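PDB 3I0U: phosphothreonine lyase ospF, which probably removes phosphate irreversibly from phosphothreonine in host MAP kinases by beta-elimination, as a type III effector delivered by Shigella flexneri. Local coordinates for residues Tyr28-Ala33 with Arg154-Cys159; Ser34-Tyr39 with Ile97-Leu102; Gln54-Ser59 with Phe63-Arg68; Lys74-Gly79 with Glu141-Ser146; Ser177-Glu182 with Val187-Glu192. All blocks are in the same frame, centred on the assembly; numbering follows the deposited sequence.

Interaction 1: Tyr28-Ala33 with Arg154-Cys159; sequences YYFKVA and RQFIMC
F30 and F156 form the tight half of this contact, packed as a T-shaped (edge-to-face) pair. The edge of the F156 ring points at the face of F30, with its CD1 lying 3.8 Å above the F30 ring plane, over the centre. The ring planes stand at 76°. Both residues are buried, so a flat apolar ring suits each, F30 offering a face and F156 an edge. The rim of F30 also runs along the helix backbone, where CE2 approaches F156 N at 3.7 Å. On the opposite face of F30 lies CD2 of the Y28 ring, offset toward the rim, so the ring is held between two aromatic neighbours. L101 of helix 91-102 touches both phenylalanines.

The outer half is looser and polar. Q155 CG lies 3.7 Å from Y28 CB, and the bend at chi2 (-75°) turns the amide toward the backbone of the extended chain. There Y28 N donates to Q155 OE1 over 2.9 Å; the hydrogen bond is fairly straight (161°), although the donor lies well above the plane of the amide carbonyl. A glutamine amide can thus take up a backbone N-H of a chain that lies in no regular strand, while burial of the rings supplies the apolar share of the attachment to helix 147-166.

Interaction 2: Ser34-Tyr39 with Ile97-Leu102; sequences SNVPTY and ILSGLL
V36 rests on the helix surface formed by S99 and G100, a small contact made by a valine from an irregular chain. Followed in order, the helical segment first sends I97 toward S167 and I169, and L98 toward L160 and L164, both turned to other parts of the fold. S99 comes next and carries most of the contact. Its OG lies between the backbone N and the carbonyl carbon (chi1 46°), which brings the hydroxyl back to Q96 O, its hydrogen-bond partner one turn earlier. With its polar need met inside the helix, OG can pack against a hydrocarbon: V36 CG2 lies 3.7 Å from S99 OG, and V36 CG1 lies 3.8 Å from S99 O. At G100 the helix presents bare backbone, and V36 CG1 comes to 4.2 Å from G100 N. The small residues at 99 and 100 therefore suit a chain that passes close over the helix, with P37 giving lesser cover nearby. L101 then turns away toward F156 and N163 of helix 147-166, and L102 packs on F132 and L134 of strand 132-137. Helix 91-102 is thus lodged between the crossing chain, which goes on to helix 39-44, and the helix and sheet behind it.

Interaction 3: Gln54-Ser59 with Phe63-Arg68; sequences QIVNHS and FIHACR
Q54-V56 and F63-R68 run antiparallel at 163°, their axes 4.8 Å apart, with Q54-C67 and V56-H65 as hydrogen-bonded pairs and I55-A66 as the non-hydrogen-bonded pair between them. V56 and H65 bond both ways, V56 N to H65 O at 3.0 Å and H65 N to V56 O at 2.9 Å. On the face of I55 and A66 the side chains are apolar: I55 CD1 reaches A66 CB at 3.7 Å, while I55 CG2, anti to its N, meets I64 CG2 at 3.6 Å, a diagonal contact of branched residues well suited to strands. Q54, V56, H65 and C67 share the other, more exposed face; V56 CG2 lies against H65 CB, and the imidazole NE2 is bonded to D61. Past the strand, the N57 amide lies against I64 CG1, with C43 O taking its ND2 and R119 its OD1. This hairpin sits inside the sheet, strand 47-50 flanking one side and strand 111-115 the other, with I42 of helix 39-44 covering I55 and I64.

Interaction 4: Lys74-Gly79 with Glu141-Ser146; sequences KGDFVG and ECSQYS
D76 and S143 join two surface segments through a side-chain hydrogen bond. S143 belongs to a beta turn of the type I'/III' class, E141-Q144, closed by Q144 N to E141 O; its two central residues, C142 and S143, both take left-handed helical backbone angles. The hydroxyl of S143 donates to D76 OD2 at 2.9 Å, reaching the oxygen on its anti side and 18° out of the carboxylate plane. Beside this polar link, V78 supplies the apolar part of the contact with both of its methyls. CG2, anti to the backbone N, packs against S143 CB at 3.8 Å, and CG1 approaches the end of the Y145 ring obliquely, 3.5 Å from Y145 OH. Valine suits the place because its two branches reach two different partners, whereas the short serine brings its hydroxyl to the aspartate directly from the turn.

Farther out, the first-shell groups are held by other partners. Y145 OH is hydrogen-bonded to D80, and its ring meets F212. The backbone of G75 and D76 is tied to S138, just past strand 132-137, which holds the backbone from which the D76 side chain departs. Beyond Y145 the chain enters helix 147-166 with S146 at the N-cap: its OG is bonded both to L149 N and to D139 OD2.

Interaction 5: Ser177-Glu182 with Val187-Glu192; sequences SDVRPE and VSYRNE
V179 and Y189 lie side by side and point the same way, with V179 CG2 at the edge of the tyrosine ring, in its plane, 3.7 Å from Y189 CD2. Their backbones are paired by two bonds in the carbonyl planes, V179 N to Y189 O at 2.8 Å and Y189 N to V179 O at 2.7 Å. Tyrosine suits the place, since its ring edge takes the valine while its OH bonds to D80. D178 instead crosses R190 at about a right angle: its OD1 lies against R190 CB, and with D178 OD1 5.0 Å from R190 NE the opposite charges are near but not in contact. S177 OG donates to the same OD1 and packs on R190 CD at 3.4 Å. A bond from S188 OG to D178 OD2 is doubtful. R180 runs past V187 O, its NE held by W184 O and its guanidinium meeting Y174 in a cation-pi contact. The arrangement is a single antiparallel beta bridge, through which an irregular segment flanks the edge strand 187-191.

Overall arrangement
Interactions 1 and 2 are consecutive parts of one extended chain laid over two helices, and they touch: A33 N lies 3.0 Å from G100 O, a probable hydrogen bond, and C159 SG packs 4.0 Å from L101 CD2. Interaction 1 also reaches interaction 5, I157 CG2 lying 3.8 Å from V187 CG1, so helix 147-166 connects the covering chain to the sheet's edge. Interactions 4 and 5 join through G79 O and E192 N, 3.1 Å apart. Interaction 3 belongs to the same sheet as interaction 5, with centres about 23 Å apart. Interactions 2 and 4 lie on opposite sides of the chain's centre, their centres about 27 Å apart. The structure is an apo form.

Interaction 1: Tyr28-Ala33 with Arg154-Cys159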
# COMPACT_ATOMS: atom_id res chain seq x y z
N TYR A 28 -3.64 4.99 -15.35
CA TYR A 28 -2.42 4.21 -15.31
C TYR A 28 -2.67 2.73 -15.13
O TYR A 28 -3.51 2.32 -14.32
CB TYR A 28 -1.53 4.71 -14.17
CG TYR A 28 -0.07 4.34 -14.32
CD1 TYR A 28 0.83 5.17 -14.99
CD2 TYR A 28 0.40 3.16 -13.77
CE1 TYR A 28 2.17 4.80 -15.12
CE2 TYR A 28 1.72 2.79 -13.89
CZ TYR A 28 2.60 3.60 -14.55
OH TYR A 28 3.91 3.17 -14.61
N TYR A 29 -1.90 1.92 -15.84
CA TYR A 29 -2.09 0.47 -15.78
C TYR A 29 -0.88 -0.25 -15.25
O TYR A 29 0.27 0.10 -15.56
CB TYR A 29 -2.43 -0.06 -17.15
CG TYR A 29 -3.73 0.48 -17.63
CD1 TYR A 29 -4.93 -0.15 -17.29
CD2 TYR A 29 -3.78 1.64 -18.42
CE1 TYR A 29 -6.17 0.34 -17.77
CE2 TYR A 29 -4.99 2.14 -18.88
CZ TYR A 29 -6.19 1.48 -18.56
OH TYR A 29 -7.40 1.96 -19.00
N PHE A 30 -1.12 -1.25 -14.45
CA PHE A 30 -0.03 -1.98 -13.80
C PHE A 30 0.06 -3.38 -14.40
O PHE A 30 -0.89 -4.14 -14.34
CB PHE A 30 -0.29 -1.99 -12.30
CG PHE A 30 -0.41 -0.60 -11.71
CD1 PHE A 30 0.72 0.12 -11.36
CD2 PHE A 30 -1.65 -0.01 -11.53
CE1 PHE A 30 0.63 1.39 -10.82
CE2 PHE A 30 -1.75 1.26 -11.01
CZ PHE A 30 -0.59 1.94 -10.62
N LYS A 31 1.18 -3.68 -15.06
CA LYS A 31 1.45 -5.01 -15.58
C LYS A 31 1.54 -5.92 -14.36
O LYS A 31 2.37 -5.74 -13.46
CB LYS A 31 2.75 -4.98 -16.40
CG LYS A 31 3.44 -6.30 -16.60
CD LYS A 31 4.92 -6.11 -17.06
CE LYS A 31 5.75 -7.44 -16.87
NZ LYS A 31 5.42 -8.52 -17.90
N VAL A 32 0.60 -6.84 -14.29
CA VAL A 32 0.49 -7.83 -13.21
C VAL A 32 1.59 -8.87 -13.28
O VAL A 32 1.82 -9.48 -14.33
CB VAL A 32 -0.93 -8.49 -13.28
CG1 VAL A 32 -0.97 -9.88 -12.77
CG2 VAL A 32 -1.95 -7.61 -12.58
N ALA A 33 2.29 -9.05 -12.15
CA ALA A 33 3.30 -10.09 -11.97
C ALA A 33 2.63 -11.45 -12.06
O ALA A 33 1.57 -11.65 -11.48
CB ALA A 33 3.94 -9.92 -10.63
N ARG A 154 -2.52 6.86 -6.42
CA ARG A 154 -3.98 7.00 -6.51
C ARG A 154 -4.60 5.87 -7.31
O ARG A 154 -5.56 5.23 -6.84
CB ARG A 154 -4.36 8.27 -7.19
CG ARG A 154 -4.76 9.40 -6.31
CD ARG A 154 -5.31 10.50 -7.20
NE ARG A 154 -6.56 10.95 -6.61
CZ ARG A 154 -7.64 11.33 -7.28
NH1 ARG A 154 -7.66 11.33 -8.62
NH2 ARG A 154 -8.73 11.69 -6.61
N GLN A 155 -4.02 5.64 -8.49
CA GLN A 155 -4.44 4.60 -9.42
C GLN A 155 -4.32 3.21 -8.85
O GLN A 155 -5.17 2.37 -9.08
CB GLN A 155 -3.60 4.67 -10.70
CG GLN A 155 -3.78 5.97 -11.48
CD GLN A 155 -5.09 6.05 -12.25
OE1 GLN A 155 -5.40 5.22 -13.11
NE2 GLN A 155 -5.87 7.08 -11.96
N PHE A 156 -3.26 2.97 -8.09
CA PHE A 156 -2.97 1.69 -7.51
C PHE A 156 -4.03 1.35 -6.47
O PHE A 156 -4.50 0.21 -6.45
CB PHE A 156 -1.58 1.75 -6.85
CG PHE A 156 -0.99 0.42 -6.53
CD1 PHE A 156 -0.60 -0.47 -7.55
CD2 PHE A 156 -0.75 0.06 -5.19
CE1 PHE A 156 -0.01 -1.73 -7.23
CE2 PHE A 156 -0.15 -1.21 -4.87
CZ PHE A 156 0.21 -2.10 -5.89
N ILE A 157 -4.37 2.30 -5.58
CA ILE A 157 -5.38 2.07 -4.53
C ILE A 157 -6.72 1.71 -5.20
O ILE A 157 -7.38 0.72 -4.85
CB ILE A 157 -5.55 3.31 -3.61
CG1 ILE A 157 -4.28 3.64 -2.80
CG2 ILE A 157 -6.75 3.14 -2.73
CD1 ILE A 157 -3.59 2.44 -2.09
N MET A 158 -7.10 2.49 -6.19
CA MET A 158 -8.31 2.25 -6.95
C MET A 158 -8.32 0.80 -7.45
O MET A 158 -9.35 0.13 -7.44
CB MET A 158 -8.38 3.16 -8.15
CG MET A 158 -8.67 4.62 -7.85
SD MET A 158 -8.87 5.64 -9.39
CE MET A 158 -10.20 4.76 -10.25
N CYS A 159 -7.16 0.32 -7.85
CA CYS A 159 -7.01 -0.95 -8.46
C CYS A 159 -7.00 -2.12 -7.46
O CYS A 159 -7.62 -3.17 -7.70
CB CYS A 159 -5.71 -0.90 -9.18
SG CYS A 159 -5.71 -2.04 -10.39

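Interaction 2: Ser34-Tyr39 with Ile97-Leu102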
# COMPACT_ATOMS: atom_id res chain seq x y z
N SER A 34 3.23 -12.39 -12.79
CA SER A 34 2.66 -13.75 -12.86
C SER A 34 3.36 -14.81 -11.95
O SER A 34 2.66 -15.61 -11.27
CB SER A 34 2.53 -14.22 -14.31
OG SER A 34 3.80 -14.49 -14.91
N ASN A 35 4.69 -14.82 -11.91
CA ASN A 35 5.33 -15.71 -10.95
C ASN A 35 5.30 -15.08 -9.57
O ASN A 35 6.17 -14.28 -9.20
CB ASN A 35 6.74 -16.12 -11.38
CG ASN A 35 6.70 -17.10 -12.53
OD1 ASN A 35 5.84 -18.00 -12.55
ND2 ASN A 35 7.62 -16.93 -13.49
N VAL A 36 4.25 -15.40 -8.83
CA VAL A 36 4.08 -14.82 -7.52
C VAL A 36 4.00 -15.94 -6.52
O VAL A 36 3.40 -16.98 -6.79
CB VAL A 36 2.84 -13.92 -7.40
CG1 VAL A 36 3.13 -12.57 -7.98
CG2 VAL A 36 1.63 -14.54 -8.08
N PRO A 37 4.61 -15.73 -5.35
CA PRO A 37 4.52 -16.72 -4.33
C PRO A 37 3.13 -16.74 -3.75
O PRO A 37 2.42 -15.72 -3.74
CB PRO A 37 5.51 -16.21 -3.29
CG PRO A 37 5.46 -14.76 -3.44
CD PRO A 37 5.38 -14.56 -4.90
N THR A 38 2.75 -17.91 -3.24
CA THR A 38 1.47 -18.09 -2.59
C THR A 38 1.63 -17.52 -1.17
O THR A 38 2.77 -17.28 -0.74
CB THR A 38 1.14 -19.58 -2.54
OG1 THR A 38 2.05 -20.21 -1.65
CG2 THR A 38 1.31 -20.23 -3.91
N TYR A 39 0.52 -17.32 -0.46
CA TYR A 39 0.56 -17.04 0.99
C TYR A 39 1.44 -17.96 1.84
O TYR A 39 2.27 -17.45 2.61
CB TYR A 39 -0.82 -17.02 1.62
CG TYR A 39 -0.79 -16.41 3.00
CD1 TYR A 39 -0.44 -15.05 3.17
CD2 TYR A 39 -1.11 -17.16 4.13
CE1 TYR A 39 -0.43 -14.46 4.39
CE2 TYR A 39 -1.10 -16.57 5.40
CZ TYR A 39 -0.75 -15.21 5.50
OH TYR A 39 -0.72 -14.57 6.72
N ILE A 97 -5.23 -12.81 -4.44
CA ILE A 97 -5.85 -11.87 -5.32
C ILE A 97 -5.00 -10.60 -5.55
O ILE A 97 -4.91 -10.11 -6.69
CB ILE A 97 -7.26 -11.54 -4.80
CG1 ILE A 97 -8.18 -12.74 -5.08
CG2 ILE A 97 -7.81 -10.15 -5.35
CD1 ILE A 97 -9.38 -12.70 -4.27
N LEU A 98 -4.34 -10.13 -4.51
CA LEU A 98 -3.54 -8.92 -4.58
C LEU A 98 -2.05 -9.11 -4.93
O LEU A 98 -1.36 -8.12 -5.23
CB LEU A 98 -3.67 -8.09 -3.30
CG LEU A 98 -5.10 -7.57 -3.02
CD1 LEU A 98 -5.15 -6.69 -1.81
CD2 LEU A 98 -5.68 -6.84 -4.22
N SER A 99 -1.56 -10.35 -4.98
CA SER A 99 -0.11 -10.53 -5.08
C SER A 99 0.43 -10.02 -6.41
O SER A 99 1.51 -9.45 -6.45
CB SER A 99 0.35 -11.98 -4.81
OG SER A 99 -0.47 -12.92 -5.52
N GLY A 100 -0.34 -10.22 -7.47
CA GLY A 100 0.06 -9.76 -8.78
C GLY A 100 0.31 -8.26 -8.85
O GLY A 100 1.18 -7.83 -9.59
N LEU A 101 -0.43 -7.49 -8.03
CA LEU A 101 -0.30 -6.06 -7.98
C LEU A 101 0.83 -5.65 -7.05
O LEU A 101 1.71 -4.86 -7.44
CB LEU A 101 -1.63 -5.36 -7.62
CG LEU A 101 -2.65 -5.38 -8.77
CD1 LEU A 101 -4.06 -5.40 -8.24
CD2 LEU A 101 -2.47 -4.25 -9.81
N LEU A 102 0.80 -6.18 -5.83
CA LEU A 102 1.88 -5.98 -4.87
C LEU A 102 3.28 -6.38 -5.37
O LEU A 102 4.25 -5.80 -4.93
CB LEU A 102 1.58 -6.67 -3.57
CG LEU A 102 0.30 -6.25 -2.86
CD1 LEU A 102 -0.16 -7.34 -1.89
CD2 LEU A 102 0.50 -4.92 -2.15

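Interaction 3: Gln54-Ser59 with Phe63-Arg68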
# COMPACT_ATOMS: atom_id res chain seq x y z
N GLN A 54 12.58 -8.50 -1.91
CA GLN A 54 13.09 -9.43 -0.92
C GLN A 54 12.02 -9.63 0.15
O GLN A 54 11.43 -8.65 0.63
CB GLN A 54 14.39 -8.94 -0.30
CG GLN A 54 15.35 -10.05 0.09
CD GLN A 54 16.58 -9.53 0.81
OE1 GLN A 54 16.50 -8.57 1.58
NE2 GLN A 54 17.72 -10.17 0.57
N ILE A 55 11.79 -10.90 0.49
CA ILE A 55 10.79 -11.30 1.47
C ILE A 55 11.47 -11.82 2.72
O ILE A 55 12.32 -12.71 2.63
CB ILE A 55 9.85 -12.39 0.91
CG1 ILE A 55 9.24 -11.98 -0.43
CG2 ILE A 55 8.75 -12.76 1.91
CD1 ILE A 55 8.00 -11.13 -0.29
N VAL A 56 11.13 -11.26 3.87
CA VAL A 56 11.64 -11.75 5.16
C VAL A 56 10.52 -12.01 6.18
O VAL A 56 9.56 -11.22 6.26
CB VAL A 56 12.76 -10.84 5.75
CG1 VAL A 56 14.00 -10.87 4.89
CG2 VAL A 56 12.30 -9.40 5.89
N ASN A 57 10.63 -13.12 6.91
CA ASN A 57 9.72 -13.42 8.01
C ASN A 57 10.57 -13.83 9.21
O ASN A 57 10.87 -15.03 9.43
CB ASN A 57 8.65 -14.50 7.61
CG ASN A 57 7.55 -14.73 8.70
OD1 ASN A 57 7.33 -13.86 9.54
ND2 ASN A 57 6.86 -15.89 8.61
N HIS A 58 10.99 -12.80 9.97
CA HIS A 58 11.81 -12.94 11.22
C HIS A 58 10.84 -13.15 12.39
O HIS A 58 9.77 -12.57 12.44
CB HIS A 58 12.63 -11.65 11.41
CG HIS A 58 13.45 -11.57 12.67
ND1 HIS A 58 14.28 -12.59 13.10
CD2 HIS A 58 13.63 -10.56 13.55
CE1 HIS A 58 14.90 -12.23 14.21
NE2 HIS A 58 14.53 -10.99 14.50
N SER A 59 11.19 -13.99 13.34
CA SER A 59 10.25 -14.27 14.43
C SER A 59 9.98 -13.04 15.37
O SER A 59 9.06 -13.02 16.13
CB SER A 59 10.75 -15.47 15.23
OG SER A 59 11.86 -15.07 16.02
N PHE A 63 4.81 -10.05 11.27
CA PHE A 63 4.68 -9.66 9.85
C PHE A 63 5.65 -10.33 8.90
O PHE A 63 6.68 -10.84 9.29
CB PHE A 63 4.76 -8.14 9.68
CG PHE A 63 3.71 -7.41 10.44
CD1 PHE A 63 2.40 -7.34 9.95
CD2 PHE A 63 4.01 -6.83 11.69
CE1 PHE A 63 1.39 -6.70 10.66
CE2 PHE A 63 3.02 -6.20 12.43
CZ PHE A 63 1.69 -6.12 11.91
N ILE A 64 5.25 -10.37 7.65
CA ILE A 64 6.12 -10.85 6.59
C ILE A 64 6.36 -9.62 5.74
O ILE A 64 5.41 -9.07 5.19
CB ILE A 64 5.41 -11.91 5.74
CG1 ILE A 64 5.09 -13.14 6.63
CG2 ILE A 64 6.31 -12.30 4.54
CD1 ILE A 64 3.94 -13.89 6.12
N HIS A 65 7.63 -9.21 5.66
CA HIS A 65 8.04 -7.96 5.02
C HIS A 65 8.44 -8.18 3.57
O HIS A 65 9.05 -9.17 3.23
CB HIS A 65 9.18 -7.30 5.80
CG HIS A 65 8.80 -6.89 7.18
ND1 HIS A 65 8.28 -5.65 7.46
CD2 HIS A 65 8.83 -7.57 8.36
CE1 HIS A 65 8.02 -5.57 8.76
NE2 HIS A 65 8.33 -6.73 9.33
N ALA A 66 8.08 -7.23 2.72
CA ALA A 66 8.50 -7.23 1.33
C ALA A 66 9.12 -5.92 0.93
O ALA A 66 8.55 -4.86 1.19
CB ALA A 66 7.37 -7.55 0.42
N CYS A 67 10.26 -5.99 0.28
CA CYS A 67 11.14 -4.85 0.18
C CYS A 67 11.88 -4.93 -1.15
O CYS A 67 12.67 -5.83 -1.38
CB CYS A 67 12.06 -4.90 1.39
SG CYS A 67 13.32 -3.71 1.44
N ARG A 68 11.57 -4.00 -2.05
CA ARG A 68 12.20 -3.97 -3.35
C ARG A 68 13.60 -3.41 -3.23
O ARG A 68 13.79 -2.28 -2.77
CB ARG A 68 11.37 -3.12 -4.32
CG ARG A 68 11.94 -3.06 -5.73
CD ARG A 68 10.81 -3.10 -6.73
NE ARG A 68 9.94 -1.94 -6.62
CZ ARG A 68 8.77 -1.83 -7.24
NH1 ARG A 68 8.04 -0.74 -7.08
NH2 ARG A 68 8.32 -2.83 -8.00

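Interaction 4: Lys74-Gly79 with Glu141-Ser146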
# COMPACT_ATOMS: atom_id res chain seq x y z
N LYS A 74 13.73 6.79 -4.56
CA LYS A 74 15.02 6.71 -3.85
C LYS A 74 15.24 7.60 -2.60
O LYS A 74 16.35 7.68 -2.11
CB LYS A 74 16.18 6.84 -4.85
CG LYS A 74 16.30 5.65 -5.82
CD LYS A 74 16.89 6.09 -7.17
CE LYS A 74 16.48 5.15 -8.33
NZ LYS A 74 15.00 5.08 -8.62
N GLY A 75 14.19 8.21 -2.04
CA GLY A 75 14.34 9.03 -0.81
C GLY A 75 13.69 8.42 0.43
O GLY A 75 13.39 7.23 0.44
N ASP A 76 13.46 9.25 1.46
CA ASP A 76 12.91 8.83 2.78
C ASP A 76 11.43 8.41 2.78
O ASP A 76 10.62 8.97 2.04
CB ASP A 76 12.98 9.97 3.78
CG ASP A 76 14.36 10.62 3.86
OD1 ASP A 76 15.29 9.94 4.36
OD2 ASP A 76 14.50 11.83 3.47
N PHE A 77 11.10 7.44 3.66
CA PHE A 77 9.75 7.25 4.19
C PHE A 77 9.51 8.41 5.15
O PHE A 77 10.23 8.55 6.10
CB PHE A 77 9.62 5.91 4.98
CG PHE A 77 8.32 5.79 5.77
CD1 PHE A 77 7.10 5.59 5.12
CD2 PHE A 77 8.32 5.91 7.17
CE1 PHE A 77 5.90 5.53 5.81
CE2 PHE A 77 7.12 5.82 7.90
CZ PHE A 77 5.92 5.65 7.22
N VAL A 78 8.49 9.22 4.90
CA VAL A 78 8.34 10.49 5.62
C VAL A 78 6.99 10.51 6.39
O VAL A 78 6.49 11.57 6.75
CB VAL A 78 8.63 11.70 4.64
CG1 VAL A 78 7.44 12.03 3.71
CG2 VAL A 78 9.14 12.92 5.39
N GLY A 79 6.44 9.32 6.65
CA GLY A 79 5.22 9.16 7.46
C GLY A 79 3.96 8.57 6.84
O GLY A 79 3.06 8.19 7.58
N GLU A 141 13.59 15.63 -3.97
CA GLU A 141 14.32 16.35 -2.93
C GLU A 141 13.34 16.92 -1.92
O GLU A 141 12.14 17.04 -2.20
CB GLU A 141 15.17 17.48 -3.55
CG GLU A 141 15.94 17.12 -4.83
CD GLU A 141 17.21 16.29 -4.61
OE1 GLU A 141 17.90 15.98 -5.61
OE2 GLU A 141 17.54 15.94 -3.47
N CYS A 142 13.85 17.26 -0.74
CA CYS A 142 13.07 17.79 0.40
C CYS A 142 12.01 16.83 0.86
O CYS A 142 10.92 17.25 1.23
CB CYS A 142 12.44 19.16 0.11
SG CYS A 142 13.53 20.37 -0.55
N SER A 143 12.34 15.55 0.79
CA SER A 143 11.42 14.47 1.09
C SER A 143 10.02 14.61 0.42
O SER A 143 9.00 14.23 1.01
CB SER A 143 11.32 14.32 2.61
OG SER A 143 12.60 13.98 3.17
N GLN A 144 9.99 15.13 -0.81
CA GLN A 144 8.72 15.45 -1.48
C GLN A 144 8.24 14.37 -2.43
O GLN A 144 8.96 13.42 -2.76
CB GLN A 144 8.81 16.79 -2.21
CG GLN A 144 8.98 17.98 -1.31
CD GLN A 144 8.41 19.22 -1.94
OE1 GLN A 144 9.12 20.01 -2.62
NE2 GLN A 144 7.10 19.40 -1.76
N TYR A 145 7.01 14.53 -2.87
CA TYR A 145 6.41 13.60 -3.80
C TYR A 145 6.22 14.22 -5.16
O TYR A 145 5.74 15.34 -5.26
CB TYR A 145 5.06 13.21 -3.27
CG TYR A 145 5.14 12.47 -1.97
CD1 TYR A 145 5.80 11.25 -1.89
CD2 TYR A 145 4.53 12.97 -0.81
CE1 TYR A 145 5.86 10.54 -0.70
CE2 TYR A 145 4.56 12.26 0.38
CZ TYR A 145 5.23 11.05 0.42
OH TYR A 145 5.30 10.32 1.58
N SER A 146 6.59 13.49 -6.20
CA SER A 146 6.33 13.94 -7.55
C SER A 146 4.90 13.66 -7.88
O SER A 146 4.30 12.77 -7.31
CB SER A 146 7.23 13.23 -8.54
OG SER A 146 6.81 11.91 -8.71

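Interaction 5: Ser177-Glu182 with Val187-Glu192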
# COMPACT_ATOMS: atom_id res chain seq x y z
N SER A 177 -7.37 4.78 14.24
CA SER A 177 -6.36 5.79 13.86
C SER A 177 -6.49 6.27 12.40
O SER A 177 -6.13 7.37 12.07
CB SER A 177 -4.95 5.19 14.06
OG SER A 177 -4.62 4.19 13.07
N ASP A 178 -6.97 5.41 11.52
CA ASP A 178 -6.94 5.68 10.11
C ASP A 178 -8.11 6.52 9.63
O ASP A 178 -9.15 6.58 10.29
CB ASP A 178 -6.94 4.37 9.35
CG ASP A 178 -5.61 3.67 9.40
OD1 ASP A 178 -4.82 3.96 10.33
OD2 ASP A 178 -5.37 2.84 8.49
N VAL A 179 -7.91 7.16 8.47
CA VAL A 179 -9.00 7.83 7.74
C VAL A 179 -9.19 7.19 6.37
O VAL A 179 -8.26 6.63 5.78
CB VAL A 179 -8.84 9.39 7.61
CG1 VAL A 179 -8.80 10.05 8.98
CG2 VAL A 179 -7.61 9.81 6.78
N ARG A 180 -10.42 7.26 5.89
CA ARG A 180 -10.77 6.76 4.57
C ARG A 180 -12.00 7.50 4.09
O ARG A 180 -12.84 7.89 4.90
CB ARG A 180 -11.03 5.24 4.55
CG ARG A 180 -11.82 4.68 5.72
CD ARG A 180 -12.09 3.15 5.55
NE ARG A 180 -13.30 2.98 4.76
CZ ARG A 180 -14.55 3.01 5.26
NH1 ARG A 180 -15.62 2.89 4.46
NH2 ARG A 180 -14.75 3.12 6.57
N PRO A 181 -12.12 7.69 2.76
CA PRO A 181 -13.40 8.14 2.25
C PRO A 181 -14.37 6.97 2.20
O PRO A 181 -13.97 5.78 2.33
CB PRO A 181 -13.06 8.61 0.85
CG PRO A 181 -11.96 7.73 0.43
CD PRO A 181 -11.14 7.52 1.68
N GLU A 182 -15.65 7.28 1.99
CA GLU A 182 -16.69 6.26 2.07
C GLU A 182 -16.61 5.27 0.89
O GLU A 182 -17.02 4.12 1.03
CB GLU A 182 -18.09 6.89 2.25
CG GLU A 182 -19.02 6.12 3.26
CD GLU A 182 -18.60 6.25 4.75
OE1 GLU A 182 -19.37 6.85 5.54
OE2 GLU A 182 -17.53 5.72 5.15
N VAL A 187 -9.26 -0.12 1.84
CA VAL A 187 -8.05 0.68 2.08
C VAL A 187 -8.30 1.80 3.11
O VAL A 187 -9.41 2.34 3.18
CB VAL A 187 -7.47 1.19 0.71
CG1 VAL A 187 -6.21 2.07 0.85
CG2 VAL A 187 -7.14 -0.00 -0.14
N SER A 188 -7.31 2.10 3.95
CA SER A 188 -7.41 3.25 4.84
C SER A 188 -6.05 3.92 5.00
O SER A 188 -5.04 3.30 4.71
CB SER A 188 -8.03 2.89 6.18
OG SER A 188 -7.24 1.95 6.85
N TYR A 189 -6.03 5.18 5.42
CA TYR A 189 -4.80 5.95 5.45
C TYR A 189 -4.38 6.40 6.85
O TYR A 189 -5.22 6.81 7.66
CB TYR A 189 -4.93 7.18 4.54
CG TYR A 189 -3.86 8.24 4.73
CD1 TYR A 189 -2.56 8.08 4.21
CD2 TYR A 189 -4.14 9.42 5.45
CE1 TYR A 189 -1.57 9.07 4.40
CE2 TYR A 189 -3.16 10.42 5.66
CZ TYR A 189 -1.89 10.24 5.13
OH TYR A 189 -0.96 11.22 5.34
N ARG A 190 -3.06 6.40 7.07
CA ARG A 190 -2.48 6.97 8.25
C ARG A 190 -1.15 7.70 7.96
O ARG A 190 -0.35 7.23 7.15
CB ARG A 190 -2.27 5.85 9.28
CG ARG A 190 -1.38 6.20 10.40
CD ARG A 190 -1.75 5.59 11.77
NE ARG A 190 -1.25 6.71 12.54
CZ ARG A 190 -0.71 6.75 13.74
NH1 ARG A 190 -0.22 7.91 14.10
NH2 ARG A 190 -0.71 5.73 14.57
N ASN A 191 -0.96 8.87 8.59
CA ASN A 191 0.37 9.43 8.81
C ASN A 191 0.87 9.25 10.27
O ASN A 191 0.29 9.82 11.21
CB ASN A 191 0.38 10.91 8.43
CG ASN A 191 1.79 11.49 8.37
OD1 ASN A 191 2.45 11.68 9.41
ND2 ASN A 191 2.25 11.79 7.16
N GLU A 192 1.96 8.49 10.44
CA GLU A 192 2.62 8.31 11.74
C GLU A 192 3.01 9.58 12.47
O GLU A 192 2.76 9.67 13.67
CB GLU A 192 3.89 7.48 11.63
CG GLU A 192 3.82 6.34 10.66
CD GLU A 192 5.06 5.46 10.74
OE1 GLU A 192 5.01 4.33 10.19
OE2 GLU A 192 6.06 5.93 11.35